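Local structure of 1-pyrroline-5-carboxylate dehydrogenase (Thermus thermophilus, 1UZB) at residues 117-120 with 121-125; 55-58 with 59-62; 273-276 with 277-281. The protein probably catalyses the oxidation of 1-pyrroline-5-carboxylate, through its open-chain semialdehyde, to glutamate, as a member of the aldehyde dehydrogenase family. All blocks are in the same frame, centred on the assembly; numbering follows the deposited sequence.

Contact 1 (117-120 with 121-125)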
loop_
_atom_site.group_PDB
_atom_site.type_symbol
_atom_site.label_atom_id
_atom_site.label_comp_id
_atom_site.label_asym_id
_atom_site.label_seq_id
_atom_site.Cartn_x
_atom_site.Cartn_y
_atom_site.Cartn_z
ATOM N N GLU A 117 -14.886 -36.166 -14.529
ATOM C CA GLU A 117 -14.156 -36.287 -15.785
ATOM C C GLU A 117 -14.707 -37.457 -16.597
ATOM O O GLU A 117 -14.958 -37.328 -17.794
ATOM C CB GLU A 117 -12.663 -36.506 -15.520
ATOM C CG GLU A 117 -11.972 -35.354 -14.799
ATOM C CD GLU A 117 -10.555 -35.695 -14.388
ATOM O OE1 GLU A 117 -10.180 -36.881 -14.486
ATOM O OE2 GLU A 117 -9.818 -34.780 -13.959
ATOM N N ALA A 118 -14.907 -38.596 -15.934
ATOM C CA ALA A 118 -15.430 -39.787 -16.594
ATOM C C ALA A 118 -16.825 -39.537 -17.152
ATOM O O ALA A 118 -17.184 -40.058 -18.210
ATOM C CB ALA A 118 -15.461 -40.952 -15.614
ATOM N N THR A 119 -17.614 -38.736 -16.444
ATOM C CA THR A 119 -18.964 -38.436 -16.896
ATOM C C THR A 119 -18.892 -37.590 -18.169
ATOM O O THR A 119 -19.704 -37.756 -19.075
ATOM C CB THR A 119 -19.777 -37.707 -15.806
ATOM O OG1 THR A 119 -19.781 -38.500 -14.612
ATOM C CG2 THR A 119 -21.216 -37.505 -16.259
ATOM N N LEU A 120 -17.910 -36.696 -18.243
ATOM C CA LEU A 120 -17.728 -35.864 -19.434
ATOM C C LEU A 120 -17.307 -36.726 -20.621
ATOM O O LEU A 120 -17.745 -36.507 -21.751
ATOM C CB LEU A 120 -16.657 -34.799 -19.187
ATOM C CG LEU A 120 -17.056 -33.618 -18.302
ATOM C CD1 LEU A 120 -15.829 -32.768 -18.024
ATOM C CD2 LEU A 120 -18.137 -32.793 -18.988
ATOM N N VAL A 121 -16.434 -37.693 -20.361
ATOM C CA VAL A 121 -15.966 -38.594 -21.404
ATOM C C VAL A 121 -17.157 -39.283 -22.065
ATOM O O VAL A 121 -17.293 -39.277 -23.290
ATOM C CB VAL A 121 -15.015 -39.669 -20.816
ATOM C CG1 VAL A 121 -14.729 -40.744 -21.855
ATOM C CG2 VAL A 121 -13.714 -39.018 -20.357
ATOM N N TYR A 122 -18.028 -39.864 -21.245
ATOM C CA TYR A 122 -19.194 -40.574 -21.756
ATOM C C TYR A 122 -20.356 -39.723 -22.248
ATOM O O TYR A 122 -20.981 -40.073 -23.250
ATOM C CB TYR A 122 -19.712 -41.562 -20.703
ATOM C CG TYR A 122 -18.814 -42.760 -20.509
ATOM C CD1 TYR A 122 -18.213 -43.018 -19.278
ATOM C CD2 TYR A 122 -18.548 -43.628 -21.570
ATOM C CE1 TYR A 122 -17.367 -44.112 -19.109
ATOM C CE2 TYR A 122 -17.705 -44.721 -21.411
ATOM C CZ TYR A 122 -17.120 -44.955 -20.178
ATOM O OH TYR A 122 -16.283 -46.036 -20.021
ATOM N N GLU A 123 -20.649 -38.612 -21.573
ATOM C CA GLU A 123 -21.787 -37.795 -21.987
ATOM C C GLU A 123 -21.558 -36.832 -23.149
ATOM O O GLU A 123 -22.463 -36.632 -23.967
ATOM C CB GLU A 123 -22.370 -37.010 -20.806
ATOM C CG GLU A 123 -23.755 -36.452 -21.135
ATOM C CD GLU A 123 -24.436 -35.747 -19.975
ATOM O OE1 GLU A 123 -25.685 -35.657 -20.003
ATOM O OE2 GLU A 123 -23.736 -35.275 -19.050
ATOM N N VAL A 124 -20.374 -36.223 -23.224
ATOM C CA VAL A 124 -20.104 -35.295 -24.319
ATOM C C VAL A 124 -18.911 -35.657 -25.203
ATOM O O VAL A 124 -18.514 -34.879 -26.068
ATOM C CB VAL A 124 -19.960 -33.829 -23.821
ATOM C CG1 VAL A 124 -21.263 -33.375 -23.173
ATOM C CG2 VAL A 124 -18.805 -33.705 -22.849
ATOM N N GLY A 125 -18.338 -36.837 -24.984
ATOM C CA GLY A 125 -17.246 -37.293 -25.825
ATOM C C GLY A 125 -15.890 -36.625 -25.743
ATOM O O GLY A 125 -15.188 -36.517 -26.754
#
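E123 N gives its hydrogen to T119 O over 2.8 Å, the shortest of four i-to-i+4 bonds that close the last turns of this helix. V121 N meets E117 O at 3.0 Å in the plane of that carbonyl, whereas V124 N comes to L120 O from about 31° out of plane; Y122 N to A118 O completes the set. The side chains of the later residues lean back on the same carbonyls. V121 CG2, beside its own backbone N because CG1 is anti to it (chi1 170°), lies 3.3 Å from E117 O, and Y122 CD1 comes within 3.3 Å of A118 O, with the ring set obliquely to that oxygen. V124 CG2 falls between its backbone N and carbonyl carbon, where it sits 3.2 Å from L120 O. The same methyl meets L120 CD2 at 4.0 Å, the two side chains running side by side and pointing the same way. At G125 the chain leaves the helix with positive phi. The extended E123 side chain carries a buried carboxylate: besides S55, OE1 is bonded by V214 N and OE2 by V215 N, amides at the start of helix 213-226 that would be expected to steady its negative charge. E117 makes a salt bridge with R114 and a hydrogen bond with S132 OG, and Y122 OH is bonded to E355. Helix 113-124 thus lies among three others: A118 and Y122 face helix 17-32, E117 and L120 pack on helix 128-149, and T119 and E123 meet helix 213-226.

Contact 2 (55-58 with 59-62)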
loop_
_atom_site.group_PDB
_atom_site.type_symbol
_atom_site.label_atom_id
_atom_site.label_comp_id
_atom_site.label_asym_id
_atom_site.label_seq_id
_atom_site.Cartn_x
_atom_site.Cartn_y
_atom_site.Cartn_z
ATOM N N SER A 55 -30.140 -38.723 -22.203
ATOM C CA SER A 55 -28.808 -38.254 -22.564
ATOM C C SER A 55 -28.050 -39.444 -23.137
ATOM O O SER A 55 -27.857 -40.454 -22.463
ATOM C CB SER A 55 -28.074 -37.706 -21.341
ATOM O OG SER A 55 -26.810 -37.186 -21.718
ATOM N N LEU A 56 -27.624 -39.312 -24.388
ATOM C CA LEU A 56 -26.920 -40.385 -25.077
ATOM C C LEU A 56 -25.403 -40.247 -25.091
ATOM O O LEU A 56 -24.854 -39.163 -24.894
ATOM C CB LEU A 56 -27.419 -40.479 -26.518
ATOM C CG LEU A 56 -28.932 -40.623 -26.704
ATOM C CD1 LEU A 56 -29.270 -40.607 -28.184
ATOM C CD2 LEU A 56 -29.407 -41.912 -26.058
ATOM N N ASN A 57 -24.739 -41.372 -25.325
ATOM C CA ASN A 57 -23.285 -41.430 -25.412
ATOM C C ASN A 57 -22.958 -41.150 -26.881
ATOM O O ASN A 57 -23.260 -41.962 -27.749
ATOM C CB ASN A 57 -22.819 -42.835 -25.023
ATOM C CG ASN A 57 -21.326 -43.025 -25.167
ATOM O OD1 ASN A 57 -20.621 -42.168 -25.697
ATOM N ND2 ASN A 57 -20.834 -44.167 -24.704
ATOM N N PRO A 58 -22.336 -40.001 -27.184
ATOM C CA PRO A 58 -22.014 -39.690 -28.584
ATOM C C PRO A 58 -21.030 -40.652 -29.243
ATOM O O PRO A 58 -20.902 -40.667 -30.469
ATOM C CB PRO A 58 -21.487 -38.259 -28.512
ATOM C CG PRO A 58 -20.867 -38.194 -27.142
ATOM C CD PRO A 58 -21.884 -38.926 -26.284
ATOM N N SER A 59 -20.337 -41.447 -28.434
ATOM C CA SER A 59 -19.386 -42.424 -28.954
ATOM C C SER A 59 -20.099 -43.725 -29.323
ATOM O O SER A 59 -19.559 -44.551 -30.058
ATOM C CB SER A 59 -18.292 -42.711 -27.921
ATOM O OG SER A 59 -17.472 -41.572 -27.721
ATOM N N ALA A 60 -21.311 -43.888 -28.802
ATOM C CA ALA A 60 -22.151 -45.066 -29.045
ATOM C C ALA A 60 -23.558 -44.620 -28.648
ATOM O O ALA A 60 -24.049 -44.964 -27.572
ATOM C CB ALA A 60 -21.694 -46.229 -28.172
ATOM N N PRO A 61 -24.227 -43.851 -29.526
ATOM C CA PRO A 61 -25.575 -43.324 -29.288
ATOM C C PRO A 61 -26.708 -44.269 -28.923
ATOM O O PRO A 61 -27.797 -43.811 -28.594
ATOM C CB PRO A 61 -25.859 -42.512 -30.554
ATOM C CG PRO A 61 -25.071 -43.219 -31.595
ATOM C CD PRO A 61 -23.772 -43.520 -30.888
ATOM N N SER A 62 -26.467 -45.573 -28.975
ATOM C CA SER A 62 -27.503 -46.528 -28.601
ATOM C C SER A 62 -27.477 -46.672 -27.081
ATOM O O SER A 62 -28.401 -47.221 -26.478
ATOM C CB SER A 62 -27.249 -47.890 -29.256
ATOM O OG SER A 62 -26.027 -48.454 -28.814
HETATM O O HOH W 1 -18.263 -40.895 -25.192
#
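N57 and S59 form the tight part of this corner. N57 OD1 accepts the backbone hydrogen of S59 N at 2.8 Å, the donor standing 47° out of the carboxamide plane. With CG anti to the backbone N (chi1 176°), the N57 side chain folds back alongside the turn, bringing OD1 within 3.3 Å of S59 CB. A water links the two residues once more, 2.7 Å from both N57 OD1 and S59 OG; S59 OG is also bonded to A354 N, and N57 ND2 to E63. An alanine in place of N57 would probably leave S59 N without its side-chain acceptor and take away one of the water's acceptors, so that the turn could shift more easily. The other side is looser: L56 is exposed and touches the turn with its two methyls, CD1 and CD2, each 3.6 Å from P61 O. From N57 to A60 the backbone makes a type I beta turn, and the side-chain bond from N57 to S59 adds an Asx turn with P58 at its middle position, the Asx-Pro turn, at the end of strand 52-57 on the way to strand 64-69.

Contact 3 (273-276 with 277-281)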
loop_
_atom_site.group_PDB
_atom_site.type_symbol
_atom_site.label_atom_id
_atom_site.label_comp_id
_atom_site.label_asym_id
_atom_site.label_seq_id
_atom_site.Cartn_x
_atom_site.Cartn_y
_atom_site.Cartn_z
ATOM N N GLY A 273 -33.811 -6.516 -23.780
ATOM C CA GLY A 273 -33.980 -5.081 -23.931
ATOM C C GLY A 273 -35.420 -4.613 -23.836
ATOM O O GLY A 273 -35.677 -3.411 -23.750
ATOM N N ARG A 274 -36.360 -5.555 -23.849
ATOM C CA ARG A 274 -37.777 -5.221 -23.774
ATOM C C ARG A 274 -38.304 -5.238 -22.345
ATOM O O ARG A 274 -37.815 -5.983 -21.493
ATOM C CB ARG A 274 -38.602 -6.203 -24.614
ATOM C CG ARG A 274 -38.229 -6.239 -26.088
ATOM C CD ARG A 274 -39.319 -6.901 -26.918
ATOM N NE ARG A 274 -39.513 -8.308 -26.580
ATOM C CZ ARG A 274 -38.658 -9.279 -26.887
ATOM N NH1 ARG A 274 -38.917 -10.530 -26.533
ATOM N NH2 ARG A 274 -37.544 -9.002 -27.552
ATOM N N LEU A 275 -39.308 -4.406 -22.088
ATOM C CA LEU A 275 -39.928 -4.348 -20.773
ATOM C C LEU A 275 -41.160 -5.250 -20.805
ATOM O O LEU A 275 -42.182 -4.894 -21.396
ATOM C CB LEU A 275 -40.358 -2.914 -20.438
ATOM C CG LEU A 275 -40.887 -2.690 -19.017
ATOM C CD1 LEU A 275 -39.717 -2.648 -18.035
ATOM C CD2 LEU A 275 -41.670 -1.387 -18.957
ATOM N N ALA A 276 -41.054 -6.426 -20.193
ATOM C CA ALA A 276 -42.179 -7.350 -20.149
ATOM C C ALA A 276 -43.274 -6.694 -19.318
ATOM O O ALA A 276 -42.995 -5.849 -18.472
ATOM C CB ALA A 276 -41.756 -8.668 -19.517
ATOM N N PRO A 277 -44.540 -7.063 -19.554
ATOM C CA PRO A 277 -45.629 -6.462 -18.780
ATOM C C PRO A 277 -45.432 -6.616 -17.272
ATOM O O PRO A 277 -45.276 -7.730 -16.772
ATOM C CB PRO A 277 -46.860 -7.212 -19.286
ATOM C CG PRO A 277 -46.506 -7.485 -20.719
ATOM C CD PRO A 277 -45.067 -7.941 -20.613
ATOM N N GLY A 278 -45.433 -5.494 -16.557
ATOM C CA GLY A 278 -45.261 -5.523 -15.114
ATOM C C GLY A 278 -43.819 -5.469 -14.635
ATOM O O GLY A 278 -43.568 -5.360 -13.439
ATOM N N GLN A 279 -42.872 -5.538 -15.566
ATOM C CA GLN A 279 -41.452 -5.511 -15.232
ATOM C C GLN A 279 -41.067 -4.169 -14.607
ATOM O O GLN A 279 -41.476 -3.113 -15.089
ATOM C CB GLN A 279 -40.643 -5.766 -16.500
ATOM C CG GLN A 279 -39.168 -6.039 -16.294
ATOM C CD GLN A 279 -38.502 -6.410 -17.599
ATOM O OE1 GLN A 279 -38.960 -7.316 -18.301
ATOM N NE2 GLN A 279 -37.424 -5.712 -17.942
ATOM N N THR A 280 -40.261 -4.214 -13.548
ATOM C CA THR A 280 -39.860 -2.997 -12.846
ATOM C C THR A 280 -38.362 -2.698 -12.838
ATOM O O THR A 280 -37.848 -2.078 -11.905
ATOM C CB THR A 280 -40.356 -3.023 -11.390
ATOM O OG1 THR A 280 -39.864 -4.201 -10.742
ATOM C CG2 THR A 280 -41.880 -3.021 -11.348
ATOM N N TRP A 281 -37.664 -3.135 -13.878
ATOM C CA TRP A 281 -36.234 -2.878 -13.987
ATOM C C TRP A 281 -35.750 -3.092 -15.403
ATOM O O TRP A 281 -36.478 -3.622 -16.250
ATOM C CB TRP A 281 -35.434 -3.793 -13.048
ATOM C CG TRP A 281 -35.726 -5.265 -13.203
ATOM C CD1 TRP A 281 -35.529 -6.042 -14.315
ATOM C CD2 TRP A 281 -36.264 -6.132 -12.200
ATOM N NE1 TRP A 281 -35.913 -7.341 -14.060
ATOM C CE2 TRP A 281 -36.367 -7.421 -12.769
ATOM C CE3 TRP A 281 -36.668 -5.945 -10.873
ATOM C CZ2 TRP A 281 -36.860 -8.520 -12.053
ATOM C CZ3 TRP A 281 -37.158 -7.038 -10.163
ATOM C CH2 TRP A 281 -37.249 -8.308 -10.755
HETATM O O HOH W 2 -35.200 -4.820 -19.693
#
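The flat carboxamide of Q279 has A276 and L275 on one face, and the W281 indole lies off the opposite face, its CD1 4.1 Å from Q279 NE2. A276 N bonds Q279 OE1 at 3.0 Å from well above the amide plane (66° out of it), and on the same face as this nitrogen L275 CD1 lies over the group, 3.8 Å from Q279 NE2. At the edge, Q279 NE2 donates to W281 O at 2.9 Å with an almost perfectly straight hydrogen (179°), the acceptor lying in the amide plane. A water also sits close to that plane, weakly bonded to both Q279 NE2 and R274 O. Two partners of its own chain therefore fix the rotation of the amide, one at OE1 and one at NE2. Q279 puts it there with CG anti to the backbone N (chi1 -169°) and an extended chain that reaches back to the backbone N of the turn's first residue. L275 crosses this chain, its CD1 3.6 Å from Q279 CB and 3.5 Å from Q279 O. L275 also packs on L266 of the second subunit, while the indole nitrogen of W281 is bonded to I253 O and its ring makes a cation-pi contact with R254. Q279 N closes the loop on A276 O at 2.9 Å. P277 and G278 occupy the corners, and the positive phi of G278 would press any beta carbon against the carbonyl of P277. This is a Pro-Gly type II beta turn, with a side-chain-to-backbone bond added from its last residue, in the connection between helix 262-272 and strand 284-288.

Overall arrangement
Contacts 1 and 2 are neighbours, their centres 10 Å apart on the same side of the chain's centre. They touch directly: E123 OE1 lies 2.6 Å from S55 OG, and E123 O packs 3.3 Å from P58 CD, so the end of helix 113-124 backs onto the strand and turn of residues 55-62. Contact 3 stands apart, across the chain's centre from contact 1, with centres about 40 Å from contact 1 and 41 Å from contact 2, and nearest atoms about 29 and 30 Å away. It alone meets the second subunit and a bound methylpentanediol, which is hydrogen-bonded to Q279 O and probably comes from the crystallisation liquor.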